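Local coordinates for protein putative peptidase (Bacteroides fragilis, PDB 5DYN) that is a clostripain-family cysteine protease that cleaves protein substrates and probably activates the Bacteroides fragilis toxin, at residues E39-L44 and S117-L122; A123-K128 and D175-A180; F140-V145 and Y156-D161; S212-R217 and T225-T230; E231-K234 and W238-T241. One frame throughout, in Å; residues are numbered along the deposited sequence. Where two conformers were deposited one is given.

Contact 1 of 5, residues E39-L44 and S117-L122. With NA (sodium ion), chain H.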
# COMPACT_ATOMS: atom_id res chain seq x y z
N GLU B 39 1.13 -7.17 -7.76
CA GLU B 39 -0.24 -7.44 -8.20
C GLU B 39 -1.17 -6.28 -7.88
O GLU B 39 -2.12 -6.02 -8.62
CB GLU B 39 -0.76 -8.72 -7.56
CG GLU B 39 0.06 -9.96 -7.88
CD GLU B 39 1.19 -10.20 -6.89
OE1 GLU B 39 1.49 -9.31 -6.08
OE2 GLU B 39 1.79 -11.30 -6.93
N VAL B 40 -0.90 -5.58 -6.79
CA VAL B 40 -1.68 -4.41 -6.43
C VAL B 40 -1.24 -3.22 -7.27
O VAL B 40 -2.07 -2.46 -7.77
CB VAL B 40 -1.54 -4.08 -4.93
CG1 VAL B 40 -2.35 -2.83 -4.58
CG2 VAL B 40 -1.98 -5.26 -4.09
N ALA B 41 0.07 -3.08 -7.44
CA ALA B 41 0.63 -2.04 -8.28
C ALA B 41 0.09 -2.13 -9.70
O ALA B 41 -0.30 -1.12 -10.29
CB ALA B 41 2.15 -2.12 -8.29
N TYR B 42 0.07 -3.33 -10.26
CA TYR B 42 -0.41 -3.50 -11.62
C TYR B 42 -1.91 -3.25 -11.71
O TYR B 42 -2.37 -2.60 -12.64
CB TYR B 42 -0.08 -4.90 -12.16
CG TYR B 42 -0.44 -5.06 -13.63
CD1 TYR B 42 0.45 -4.68 -14.62
CD2 TYR B 42 -1.68 -5.56 -14.01
CE1 TYR B 42 0.12 -4.81 -15.96
CE2 TYR B 42 -2.01 -5.68 -15.35
CZ TYR B 42 -1.11 -5.31 -16.32
OH TYR B 42 -1.45 -5.44 -17.65
N ALA B 43 -2.66 -3.77 -10.75
CA ALA B 43 -4.11 -3.62 -10.77
C ALA B 43 -4.53 -2.15 -10.68
O ALA B 43 -5.59 -1.78 -11.17
CB ALA B 43 -4.74 -4.43 -9.65
N LEU B 44 -3.70 -1.33 -10.04
CA LEU B 44 -4.04 0.07 -9.83
C LEU B 44 -3.15 1.02 -10.63
O LEU B 44 -3.07 2.21 -10.32
CB LEU B 44 -3.94 0.42 -8.34
CG LEU B 44 -4.83 -0.36 -7.37
CD1 LEU B 44 -4.68 0.17 -5.95
CD2 LEU B 44 -6.28 -0.31 -7.81
N SER B 117 3.56 3.65 -14.03
CA SER B 117 3.59 3.69 -15.49
C SER B 117 4.52 2.63 -16.06
O SER B 117 4.43 2.28 -17.24
CB SER B 117 4.02 5.07 -15.98
OG SER B 117 5.31 5.41 -15.50
N GLU B 118 5.41 2.10 -15.23
CA GLU B 118 6.38 1.10 -15.66
C GLU B 118 5.91 -0.33 -15.42
O GLU B 118 6.62 -1.29 -15.73
CB GLU B 118 7.72 1.33 -14.96
CG GLU B 118 8.43 2.63 -15.35
CD GLU B 118 9.11 2.55 -16.71
OE1 GLU B 118 8.92 1.54 -17.43
OE2 GLU B 118 9.85 3.50 -17.06
N LEU B 119 4.71 -0.48 -14.86
CA LEU B 119 4.19 -1.79 -14.50
C LEU B 119 3.86 -2.66 -15.72
O LEU B 119 3.98 -3.88 -15.67
CB LEU B 119 2.95 -1.65 -13.62
CG LEU B 119 3.19 -1.83 -12.12
CD1 LEU B 119 3.58 -3.28 -11.83
CD2 LEU B 119 4.27 -0.88 -11.63
N GLU B 120 3.45 -2.03 -16.81
CA GLU B 120 3.17 -2.76 -18.03
C GLU B 120 4.46 -3.29 -18.66
O GLU B 120 4.50 -4.43 -19.13
CB GLU B 120 2.39 -1.89 -19.02
CG GLU B 120 1.00 -1.54 -18.53
CD GLU B 120 0.13 -0.95 -19.61
OE1 GLU B 120 0.66 -0.60 -20.68
OE2 GLU B 120 -1.10 -0.83 -19.37
N ASN B 121 5.51 -2.47 -18.66
CA ASN B 121 6.82 -2.90 -19.14
C ASN B 121 7.34 -4.07 -18.31
O ASN B 121 7.99 -4.98 -18.83
CB ASN B 121 7.82 -1.75 -19.10
CG ASN B 121 7.48 -0.64 -20.08
OD1 ASN B 121 6.69 -0.83 -21.01
ND2 ASN B 121 8.10 0.52 -19.90
N LEU B 122 7.07 -4.03 -17.00
CA LEU B 122 7.51 -5.07 -16.09
C LEU B 122 6.80 -6.39 -16.38
O LEU B 122 7.42 -7.46 -16.36
CB LEU B 122 7.28 -4.65 -14.64
CG LEU B 122 7.85 -5.58 -13.57
CD1 LEU B 122 9.35 -5.76 -13.77
CD2 LEU B 122 7.54 -5.04 -12.18
NA NA H . 9.93 -1.09 -16.63

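Contact 2 of 5, residues A123-K128 and D175-A180. With NA (sodium ion), chain H.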
# COMPACT_ATOMS: atom_id res chain seq x y z
N ALA B 123 5.50 -6.31 -16.65
CA ALA B 123 4.72 -7.49 -17.00
C ALA B 123 5.24 -8.14 -18.28
O ALA B 123 5.29 -9.37 -18.39
CB ALA B 123 3.25 -7.12 -17.16
N VAL B 124 5.64 -7.32 -19.24
CA VAL B 124 6.24 -7.81 -20.47
C VAL B 124 7.55 -8.52 -20.16
O VAL B 124 7.78 -9.65 -20.58
CB VAL B 124 6.49 -6.68 -21.49
CG1 VAL B 124 7.21 -7.21 -22.72
CG2 VAL B 124 5.18 -6.02 -21.89
N ALA B 125 8.40 -7.84 -19.40
CA ALA B 125 9.70 -8.38 -19.00
C ALA B 125 9.54 -9.71 -18.27
O ALA B 125 10.29 -10.66 -18.52
CB ALA B 125 10.43 -7.39 -18.12
N THR B 126 8.57 -9.77 -17.37
CA THR B 126 8.35 -10.97 -16.56
C THR B 126 7.84 -12.13 -17.41
O THR B 126 8.19 -13.29 -17.18
CB THR B 126 7.37 -10.69 -15.41
OG1 THR B 126 7.79 -9.51 -14.71
CG2 THR B 126 7.33 -11.85 -14.46
N SER B 127 7.02 -11.81 -18.42
CA SER B 127 6.47 -12.84 -19.30
C SER B 127 7.55 -13.50 -20.15
O SER B 127 7.37 -14.61 -20.64
CB SER B 127 5.39 -12.25 -20.21
OG SER B 127 5.93 -11.29 -21.10
N LYS B 128 8.68 -12.82 -20.32
CA LYS B 128 9.81 -13.38 -21.06
C LYS B 128 10.60 -14.36 -20.19
O LYS B 128 11.40 -15.15 -20.69
CB LYS B 128 10.74 -12.27 -21.56
CG LYS B 128 10.09 -11.29 -22.54
CD LYS B 128 11.05 -10.18 -22.94
CE LYS B 128 10.58 -9.48 -24.21
NZ LYS B 128 11.54 -8.43 -24.68
N ASP B 175 19.47 -10.02 -15.86
CA ASP B 175 19.95 -8.67 -16.15
C ASP B 175 18.97 -7.92 -17.04
O ASP B 175 18.71 -6.73 -16.82
CB ASP B 175 21.32 -8.72 -16.81
CG ASP B 175 22.36 -9.39 -15.93
OD1 ASP B 175 22.17 -9.41 -14.70
OD2 ASP B 175 23.37 -9.90 -16.47
N SER B 176 18.44 -8.60 -18.04
CA SER B 176 17.45 -8.02 -18.93
C SER B 176 16.21 -7.64 -18.15
O SER B 176 15.71 -6.52 -18.26
CB SER B 176 17.10 -8.98 -20.06
OG SER B 176 18.19 -9.16 -20.94
N TRP B 177 15.71 -8.58 -17.36
CA TRP B 177 14.54 -8.35 -16.52
C TRP B 177 14.82 -7.26 -15.50
O TRP B 177 13.97 -6.41 -15.24
CB TRP B 177 14.12 -9.64 -15.82
CG TRP B 177 12.93 -9.47 -14.93
CD1 TRP B 177 11.62 -9.65 -15.28
CD2 TRP B 177 12.93 -9.08 -13.55
NE1 TRP B 177 10.81 -9.39 -14.20
CE2 TRP B 177 11.58 -9.04 -13.13
CE3 TRP B 177 13.93 -8.76 -12.64
CZ2 TRP B 177 11.22 -8.69 -11.83
CZ3 TRP B 177 13.57 -8.41 -11.34
CH2 TRP B 177 12.23 -8.38 -10.95
N ARG B 178 16.02 -7.30 -14.92
CA ARG B 178 16.43 -6.34 -13.91
C ARG B 178 16.41 -4.90 -14.44
O ARG B 178 16.13 -3.96 -13.69
CB ARG B 178 17.83 -6.69 -13.39
CG ARG B 178 18.41 -5.70 -12.41
CD ARG B 178 17.53 -5.55 -11.19
NE ARG B 178 18.13 -4.65 -10.21
CZ ARG B 178 18.99 -5.04 -9.28
NH1 ARG B 178 19.34 -6.31 -9.18
NH2 ARG B 178 19.50 -4.15 -8.44
N GLU B 179 16.70 -4.75 -15.73
CA GLU B 179 16.65 -3.44 -16.37
C GLU B 179 15.24 -2.86 -16.32
O GLU B 179 15.06 -1.67 -16.05
CB GLU B 179 17.12 -3.53 -17.83
CG GLU B 179 18.61 -3.78 -17.99
CD GLU B 179 19.07 -3.71 -19.44
OE1 GLU B 179 18.40 -4.30 -20.31
OE2 GLU B 179 20.10 -3.05 -19.70
N ALA B 180 14.25 -3.71 -16.56
CA ALA B 180 12.86 -3.27 -16.54
C ALA B 180 12.38 -3.01 -15.12
O ALA B 180 11.56 -2.12 -14.90
CB ALA B 180 11.98 -4.31 -17.22
NA NA H . 9.93 -1.09 -16.63

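Contact 3 of 5, residues F140-V145 and Y156-D161. With NA (sodium ion), chain I.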
# COMPACT_ATOMS: atom_id res chain seq x y z
N PHE B 140 9.11 -24.39 -4.98
CA PHE B 140 10.38 -23.76 -5.31
C PHE B 140 11.37 -23.86 -4.15
O PHE B 140 10.98 -24.02 -2.99
CB PHE B 140 10.16 -22.29 -5.68
CG PHE B 140 9.34 -22.09 -6.93
CD1 PHE B 140 7.95 -22.17 -6.89
CD2 PHE B 140 9.95 -21.83 -8.15
CE1 PHE B 140 7.20 -21.98 -8.04
CE2 PHE B 140 9.21 -21.64 -9.30
CZ PHE B 140 7.82 -21.72 -9.24
N ASP B 141 12.66 -23.78 -4.47
CA ASP B 141 13.70 -23.66 -3.46
C ASP B 141 13.90 -22.18 -3.15
O ASP B 141 14.66 -21.49 -3.82
CB ASP B 141 15.00 -24.30 -3.95
CG ASP B 141 16.11 -24.24 -2.91
OD1 ASP B 141 15.81 -24.08 -1.71
OD2 ASP B 141 17.29 -24.35 -3.30
N LEU B 142 13.19 -21.69 -2.13
CA LEU B 142 13.10 -20.25 -1.89
C LEU B 142 14.03 -19.73 -0.81
O LEU B 142 13.84 -18.63 -0.30
CB LEU B 142 11.66 -19.89 -1.52
CG LEU B 142 10.64 -20.08 -2.64
CD1 LEU B 142 9.24 -19.74 -2.15
CD2 LEU B 142 11.02 -19.22 -3.84
N SER B 143 15.04 -20.52 -0.46
CA SER B 143 16.04 -20.07 0.51
C SER B 143 16.82 -18.92 -0.11
O SER B 143 17.24 -18.99 -1.26
CB SER B 143 16.97 -21.21 0.91
OG SER B 143 17.57 -21.81 -0.22
N GLY B 144 17.00 -17.85 0.66
CA GLY B 144 17.71 -16.68 0.16
C GLY B 144 16.77 -15.67 -0.48
O GLY B 144 17.14 -14.51 -0.68
N VAL B 145 15.56 -16.10 -0.80
CA VAL B 145 14.54 -15.19 -1.32
C VAL B 145 13.75 -14.60 -0.16
O VAL B 145 12.99 -15.31 0.50
CB VAL B 145 13.57 -15.89 -2.29
CG1 VAL B 145 12.53 -14.90 -2.80
CG2 VAL B 145 14.33 -16.52 -3.44
N TYR B 156 2.63 -15.45 2.23
CA TYR B 156 2.05 -15.00 0.97
C TYR B 156 3.02 -14.22 0.08
O TYR B 156 2.99 -14.36 -1.14
CB TYR B 156 0.84 -14.11 1.24
CG TYR B 156 -0.35 -14.80 1.87
CD1 TYR B 156 -0.50 -16.18 1.79
CD2 TYR B 156 -1.32 -14.07 2.55
CE1 TYR B 156 -1.59 -16.81 2.37
CE2 TYR B 156 -2.41 -14.68 3.13
CZ TYR B 156 -2.54 -16.05 3.04
OH TYR B 156 -3.63 -16.66 3.62
N TYR B 157 3.85 -13.40 0.69
CA TYR B 157 4.59 -12.39 -0.06
C TYR B 157 6.10 -12.59 -0.04
O TYR B 157 6.73 -12.59 1.02
CB TYR B 157 4.25 -11.00 0.49
CG TYR B 157 2.79 -10.83 0.82
CD1 TYR B 157 1.85 -10.59 -0.18
CD2 TYR B 157 2.34 -10.91 2.13
CE1 TYR B 157 0.51 -10.44 0.11
CE2 TYR B 157 1.00 -10.77 2.43
CZ TYR B 157 0.09 -10.53 1.42
OH TYR B 157 -1.25 -10.38 1.72
N TYR B 158 6.67 -12.76 -1.23
CA TYR B 158 8.12 -12.86 -1.39
C TYR B 158 8.63 -11.72 -2.25
O TYR B 158 7.88 -11.13 -3.03
CB TYR B 158 8.50 -14.20 -2.02
CG TYR B 158 8.30 -15.39 -1.12
CD1 TYR B 158 7.07 -16.02 -1.03
CD2 TYR B 158 9.35 -15.90 -0.36
CE1 TYR B 158 6.88 -17.12 -0.22
CE2 TYR B 158 9.18 -17.00 0.46
CZ TYR B 158 7.94 -17.60 0.53
OH TYR B 158 7.76 -18.70 1.34
N ASP B 159 9.92 -11.41 -2.13
CA ASP B 159 10.51 -10.36 -2.94
C ASP B 159 10.58 -10.79 -4.41
O ASP B 159 11.15 -11.83 -4.73
CB ASP B 159 11.90 -10.01 -2.43
CG ASP B 159 12.53 -8.86 -3.20
OD1 ASP B 159 12.15 -7.70 -2.93
OD2 ASP B 159 13.38 -9.13 -4.06
N LEU B 160 9.97 -9.99 -5.28
CA LEU B 160 9.89 -10.32 -6.70
C LEU B 160 11.26 -10.42 -7.36
O LEU B 160 11.54 -11.38 -8.08
CB LEU B 160 9.04 -9.27 -7.44
CG LEU B 160 8.99 -9.39 -8.96
CD1 LEU B 160 8.31 -10.68 -9.38
CD2 LEU B 160 8.30 -8.19 -9.57
N ASP B 161 12.12 -9.44 -7.10
CA ASP B 161 13.44 -9.40 -7.71
C ASP B 161 14.29 -10.61 -7.33
O ASP B 161 14.93 -11.22 -8.18
CB ASP B 161 14.17 -8.12 -7.32
CG ASP B 161 15.62 -8.12 -7.75
OD1 ASP B 161 15.88 -7.80 -8.93
OD2 ASP B 161 16.49 -8.45 -6.92
NA NA I . 16.74 -12.08 -0.14

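Contact 4 of 5, residues S212-R217 and T225-T230. Unlike the reference sequence in segment 225-230: Thr225 (reference Ala). With NA (sodium ion), chain G; NA (sodium ion), chain J.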
# COMPACT_ATOMS: atom_id res chain seq x y z
N SER B 212 6.69 -6.94 -3.46
CA SER B 212 6.41 -8.35 -3.22
C SER B 212 5.74 -9.03 -4.40
O SER B 212 5.19 -8.37 -5.29
CB SER B 212 5.53 -8.52 -1.98
OG SER B 212 4.18 -8.19 -2.27
N THR B 213 5.78 -10.36 -4.39
CA THR B 213 5.08 -11.17 -5.37
C THR B 213 4.52 -12.41 -4.70
O THR B 213 4.99 -12.81 -3.64
CB THR B 213 6.00 -11.59 -6.53
OG1 THR B 213 5.25 -12.35 -7.49
CG2 THR B 213 7.14 -12.46 -6.00
N TYR B 214 3.52 -13.02 -5.32
CA TYR B 214 3.02 -14.30 -4.85
C TYR B 214 3.84 -15.42 -5.48
O TYR B 214 4.43 -15.25 -6.54
CB TYR B 214 1.53 -14.47 -5.17
CG TYR B 214 0.97 -15.80 -4.73
CD1 TYR B 214 0.77 -16.09 -3.39
CD2 TYR B 214 0.64 -16.77 -5.67
CE1 TYR B 214 0.25 -17.30 -2.99
CE2 TYR B 214 0.12 -17.99 -5.27
CZ TYR B 214 -0.07 -18.25 -3.93
OH TYR B 214 -0.58 -19.46 -3.54
N ILE B 215 3.89 -16.56 -4.79
CA ILE B 215 4.52 -17.75 -5.34
C ILE B 215 3.62 -18.95 -5.04
O ILE B 215 3.25 -19.18 -3.89
CB ILE B 215 5.93 -18.00 -4.76
CG1 ILE B 215 6.84 -16.80 -5.01
CG2 ILE B 215 6.54 -19.25 -5.36
CD1 ILE B 215 8.21 -16.94 -4.41
N PRO B 216 3.25 -19.70 -6.09
CA PRO B 216 2.42 -20.90 -5.94
C PRO B 216 3.05 -21.94 -5.02
O PRO B 216 4.28 -22.01 -4.90
CB PRO B 216 2.31 -21.43 -7.38
CG PRO B 216 2.49 -20.23 -8.23
CD PRO B 216 3.50 -19.38 -7.50
N ARG B 217 2.21 -22.73 -4.36
CA ARG B 217 2.67 -23.72 -3.40
C ARG B 217 1.69 -24.88 -3.38
O ARG B 217 0.48 -24.69 -3.51
CB ARG B 217 2.79 -23.09 -2.01
CG ARG B 217 1.45 -22.59 -1.48
CD ARG B 217 1.60 -21.35 -0.64
NE ARG B 217 2.28 -20.28 -1.36
CZ ARG B 217 2.74 -19.19 -0.77
NH1 ARG B 217 2.59 -19.03 0.54
NH2 ARG B 217 3.36 -18.25 -1.48
N THR B 225 -5.47 -21.05 -7.27
CA THR B 225 -6.62 -20.82 -8.12
C THR B 225 -7.05 -19.36 -8.05
O THR B 225 -7.31 -18.73 -9.08
CB THR B 225 -7.81 -21.72 -7.72
OG1 THR B 225 -7.45 -23.10 -7.92
CG2 THR B 225 -9.04 -21.40 -8.55
N SER B 226 -7.11 -18.82 -6.84
CA SER B 226 -7.48 -17.42 -6.63
C SER B 226 -6.53 -16.46 -7.34
O SER B 226 -6.94 -15.41 -7.81
CB SER B 226 -7.50 -17.09 -5.14
OG SER B 226 -8.43 -17.90 -4.44
N TYR B 227 -5.26 -16.84 -7.41
CA TYR B 227 -4.24 -16.00 -8.03
C TYR B 227 -4.48 -15.86 -9.53
O TYR B 227 -4.03 -14.89 -10.15
CB TYR B 227 -2.84 -16.57 -7.77
CG TYR B 227 -1.71 -15.62 -8.11
CD1 TYR B 227 -1.61 -14.39 -7.48
CD2 TYR B 227 -0.74 -15.97 -9.03
CE1 TYR B 227 -0.58 -13.52 -7.78
CE2 TYR B 227 0.30 -15.11 -9.33
CZ TYR B 227 0.38 -13.88 -8.70
OH TYR B 227 1.41 -13.01 -8.98
N GLN B 228 -5.21 -16.81 -10.11
CA GLN B 228 -5.54 -16.75 -11.53
C GLN B 228 -6.57 -15.66 -11.82
O GLN B 228 -6.90 -15.39 -12.98
CB GLN B 228 -6.07 -18.10 -12.02
CG GLN B 228 -5.12 -19.25 -11.75
CD GLN B 228 -5.62 -20.55 -12.36
OE1 GLN B 228 -6.14 -21.41 -11.65
NE2 GLN B 228 -5.45 -20.70 -13.66
N GLN B 229 -7.08 -15.02 -10.76
CA GLN B 229 -8.07 -13.96 -10.91
C GLN B 229 -7.41 -12.59 -10.98
O GLN B 229 -8.02 -11.63 -11.44
CB GLN B 229 -9.06 -14.00 -9.74
CG GLN B 229 -9.72 -15.35 -9.55
CD GLN B 229 -10.64 -15.38 -8.35
OE1 GLN B 229 -10.81 -14.37 -7.65
NE2 GLN B 229 -11.26 -16.53 -8.10
N THR B 230 -6.16 -12.50 -10.53
CA THR B 230 -5.45 -11.23 -10.58
C THR B 230 -5.11 -10.88 -12.03
O THR B 230 -4.89 -11.78 -12.85
CB THR B 230 -4.15 -11.26 -9.74
OG1 THR B 230 -3.22 -12.18 -10.32
CG2 THR B 230 -4.45 -11.69 -8.32
NA NA G . 4.00 -12.67 -9.87
NA NA J . 3.11 -7.45 0.10

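Contact 5 of 5, residues E231-K234 and W238-T241. With NA (sodium ion), chain G.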
# COMPACT_ATOMS: atom_id res chain seq x y z
N GLU B 231 -5.08 -9.59 -12.34
CA GLU B 231 -4.76 -9.15 -13.69
C GLU B 231 -3.27 -9.33 -13.98
O GLU B 231 -2.86 -9.50 -15.12
CB GLU B 231 -5.17 -7.69 -13.89
CG GLU B 231 -6.63 -7.41 -13.57
CD GLU B 231 -7.59 -8.22 -14.43
OE1 GLU B 231 -7.23 -8.56 -15.58
OE2 GLU B 231 -8.71 -8.52 -13.95
N TRP B 232 -2.46 -9.28 -12.92
CA TRP B 232 -1.02 -9.48 -13.07
C TRP B 232 -0.73 -10.90 -13.55
O TRP B 232 0.12 -11.10 -14.40
CB TRP B 232 -0.29 -9.20 -11.76
CG TRP B 232 1.15 -9.62 -11.78
CD1 TRP B 232 1.68 -10.75 -11.22
CD2 TRP B 232 2.23 -8.93 -12.40
NE1 TRP B 232 3.03 -10.79 -11.45
CE2 TRP B 232 3.40 -9.69 -12.17
CE3 TRP B 232 2.34 -7.74 -13.13
CZ2 TRP B 232 4.65 -9.30 -12.65
CZ3 TRP B 232 3.59 -7.35 -13.60
CH2 TRP B 232 4.73 -8.13 -13.35
N TYR B 233 -1.45 -11.87 -13.00
CA TYR B 233 -1.32 -13.26 -13.41
C TYR B 233 -1.48 -13.42 -14.92
O TYR B 233 -0.71 -14.12 -15.57
CB TYR B 233 -2.35 -14.13 -12.68
CG TYR B 233 -2.57 -15.49 -13.30
CD1 TYR B 233 -1.78 -16.58 -12.94
CD2 TYR B 233 -3.57 -15.70 -14.24
CE1 TYR B 233 -1.98 -17.83 -13.50
CE2 TYR B 233 -3.77 -16.94 -14.82
CZ TYR B 233 -2.98 -18.00 -14.44
OH TYR B 233 -3.18 -19.23 -15.01
N LYS B 234 -2.50 -12.75 -15.47
CA LYS B 234 -2.84 -12.89 -16.88
C LYS B 234 -1.74 -12.35 -17.81
O LYS B 234 -1.61 -12.81 -18.95
CB LYS B 234 -4.16 -12.17 -17.16
CG LYS B 234 -5.34 -12.75 -16.38
CD LYS B 234 -6.55 -11.83 -16.40
CE LYS B 234 -7.65 -12.36 -15.49
NZ LYS B 234 -8.73 -11.34 -15.25
N TRP B 238 2.65 -16.25 -15.88
CA TRP B 238 2.33 -17.36 -14.98
C TRP B 238 1.41 -18.39 -15.63
O TRP B 238 1.52 -19.59 -15.36
CB TRP B 238 1.68 -16.84 -13.69
CG TRP B 238 2.66 -16.51 -12.61
CD1 TRP B 238 2.91 -15.28 -12.07
CD2 TRP B 238 3.53 -17.43 -11.93
NE1 TRP B 238 3.88 -15.38 -11.10
CE2 TRP B 238 4.27 -16.68 -10.99
CE3 TRP B 238 3.74 -18.81 -12.01
CZ2 TRP B 238 5.22 -17.27 -10.15
CZ3 TRP B 238 4.68 -19.39 -11.18
CH2 TRP B 238 5.41 -18.62 -10.26
N ALA B 239 0.51 -17.92 -16.49
CA ALA B 239 -0.44 -18.80 -17.18
C ALA B 239 0.28 -19.81 -18.08
O ALA B 239 -0.23 -20.89 -18.35
CB ALA B 239 -1.42 -17.99 -18.00
N ASP B 240 1.48 -19.45 -18.53
CA ASP B 240 2.25 -20.30 -19.43
C ASP B 240 3.34 -21.10 -18.72
O ASP B 240 4.15 -21.75 -19.37
CB ASP B 240 2.87 -19.45 -20.54
CG ASP B 240 1.83 -18.74 -21.38
OD1 ASP B 240 0.78 -19.35 -21.67
OD2 ASP B 240 2.06 -17.57 -21.76
N THR B 241 3.36 -21.04 -17.39
CA THR B 241 4.30 -21.86 -16.62
C THR B 241 3.73 -23.26 -16.42
O THR B 241 2.55 -23.50 -16.67
CB THR B 241 4.61 -21.25 -15.23
OG1 THR B 241 3.42 -21.18 -14.45
CG2 THR B 241 5.21 -19.85 -15.38
NA NA G . 4.00 -12.67 -9.87
O HOH W 1 0.35 -15.37 -17.73

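Contact 1 of 5, residues E39-L44 and S117-L122
Glu118 OE1 binds a sodium ion at 2.9 Å and, in one of two conformers of Asn121, accepts from Asn121 ND2 at 2.8 Å, on the syn side but 26° out of the carboxylate plane; this second bond is doubtful. Ala180 O also binds the ion, and Asn121 belongs to the same site. The seam itself starts one residue later. Leu119 lays CG against Ala41 CB (4.0 Å), and its CD1 reaches Tyr42 CB, also at 4.0 Å. With CG of Tyr42 anti to the backbone N (chi1 -174°), the Tyr42 and Leu119 side chains run alongside each other, pointing opposite ways, and ring atom CD1 comes to 3.8 Å from Leu119 O, which lies in the ring plane at its edge. Farther along, Glu120 CG sits beside Tyr42 CE1 at 4.3 Å. Arg45 forms a salt bridge with Glu120 and a cation-pi contact with Tyr42. Helices 38-43 and 119-127 therefore adhere through apolar packing, with ionic groups kept to the margins.

Contact 2 of 5, residues A123-K128 and D175-A180
The polar part of the contact is a single bond between side chains: Trp177 NE1 donates to Thr126 OG1 at 3.1 Å. It is nearly straight, with an N-H...O angle of 166°, and the oxygen lies almost in the indole plane. Thr126 holds OG1 beside its own backbone N (chi1 -50°), where the hydroxyl also bonds to Leu122 O one turn back; the oxygen is thus engaged twice, and the second bond helps hold it in place for the indole.

The apolar part centres on Ala125. Its CB meets Ala180 CB at 3.6 Å and Trp177 CD1 at 3.8 Å, while the Ala125 carbonyl carbon stands 3.6 Å from that same CD1, at the edge of the indole. Trp177 therefore approaches helix 119-127 edge-on, running alongside Thr126 and pointing the same way. Away from this edge it packs on Leu160 and Ile164 of helix 160-167 and meets the ring of Phe181.

A metal contact lies at the border: Ala180 O binds a sodium ion at 2.6 Å, with Glu118, just ahead of helix 119-127, as a further ligand.

The two short helical segments run antiparallel at 167°, their axes 9.1 Å apart. Such a pair, following strands 110-115 and preceding 185-196, is consistent with part of a helical layer flanking the mixed sheet, as in the alpha/beta fold of clan CD peptidases.

Contact 3 of 5, residues F140-V145 and Y156-D161
Leu142 and Tyr158 both turn CG beside the backbone N (chi1 -66° and -70°), and Leu142 then extends its chain, which carries CD1 across the tyrosine ring at about a right angle. The methyl forms a CH-pi contact, 3.9 Å from the ring centroid and displaced toward the rim, with Tyr158 CZ as its closest ring atom at 3.7 Å. Val145 serves the edge: its O lies in the ring plane, 3.8 Å from Tyr158 CD2, and its CG1 stands 4.1 Å from CD2. That same CG1 reaches Asp159 O at 3.9 Å. Leu142 and Val145 close a type II beta turn through the bond from Val145 N to Leu142 O (3.1 Å). Within it Gly144 adopts a positive phi and points its O at a sodium ion, 2.5 Å away, to which Asp207 also binds. The loop thereby covers strand 158-159, which pairs antiparallel with strand 212-213 and leads directly into helix 160-167, N-capped by Asp159; Leu142 and Val145 also pack on that helix.

Contact 4 of 5, residues S212-R217 and T225-T230
A sodium site joins strand 212-213 to helix 221-227: Thr213 OG1 binds the ion at 2.7 Å and Tyr227 OH at 2.8 Å, and Trp232 and Trp238 complete it. Beside the ion the two tyrosine side chains overlap head to tail. Tyr214 CB lies over the Tyr227 ring as a CH-pi contact, 3.5 Å from CE1, and Tyr214 CD2 sits above its centre; the ring planes meet at 45° with centroids 4.8 Å apart. On the opposite face of Tyr227 is Thr230 OG1, which donates to Tyr227 O at 2.8 Å; Thr230 ends the type I turn begun at Tyr227 and N-caps helix 231-236. Farther along, Arg217 grips Ile215 O side-on with NE (2.9 Å) and NH2 (2.6 Å), which holds its guanidinium flat with one face against Tyr214 CE1. Trp122 of a neighbouring subunit meets both tyrosine rings edge-to-face. The arrangement is thus a sodium site with an adjoining tyrosine pair, where strand 212-213, helix 221-227 and the neighbouring subunit meet.

Contact 5 of 5, residues E231-K234 and W238-T241
The Tyr233 ring crosses the Trp238 side chain at about a right angle and meets it obliquely: ring atom CD1 is 3.5 Å from Trp238 CB. Farther along the same ring, Tyr233 OH, hydrogen-bonded to Gln228, comes within 3.5 Å of Ala239 CA. Tyr244 meets Tyr233 edge-to-face, as Tyr227 does Trp238. Trp232 and Trp238 share an ion rather than a face. Each indole turns its edge to the sodium also bound by Thr213 and Tyr227, which lies in both ring planes, 2.6 Å from Trp232 NE1 and 3.0 Å from Trp238 NE1. A water stitches the backbones together, donating to Tyr233 O at 2.7 Å and accepting from Ala239 N at 2.8 Å. Thr241 N closes the 3-10 turn on Trp238 O, and Thr241 OG1 adds a second bond to the same oxygen at 2.6 Å. An indole nitrogen carries a hydrogen and has no in-plane lone pair, so two of them around a cation make an unusual site, and the nature of the bound species deserves caution.

Overall arrangement
All five contacts lie within the clostripain-family region. Contact 1 closes before contact 2 opens; the two share helix 119-127, lie about 13 Å apart between centres, and are bridged by one sodium ion. Contact 3 is nested in the chain excursion that contact 2 closes, and Trp177 packs on Leu160 and Asp161 there. Contact 4 pairs with contact 3 through strands 158-159 and 212-213. Contact 5 follows contact 4 along the chain, its centre about 9 Å away, and shares a second sodium ion with it. Trp232 of contact 5 also touches Glu39, Tyr42, Ala123 and Thr126, so the C-terminal helix 231-236 packs against helices 38-43 and 119-127 and knits the end of the chain into the body of the protease.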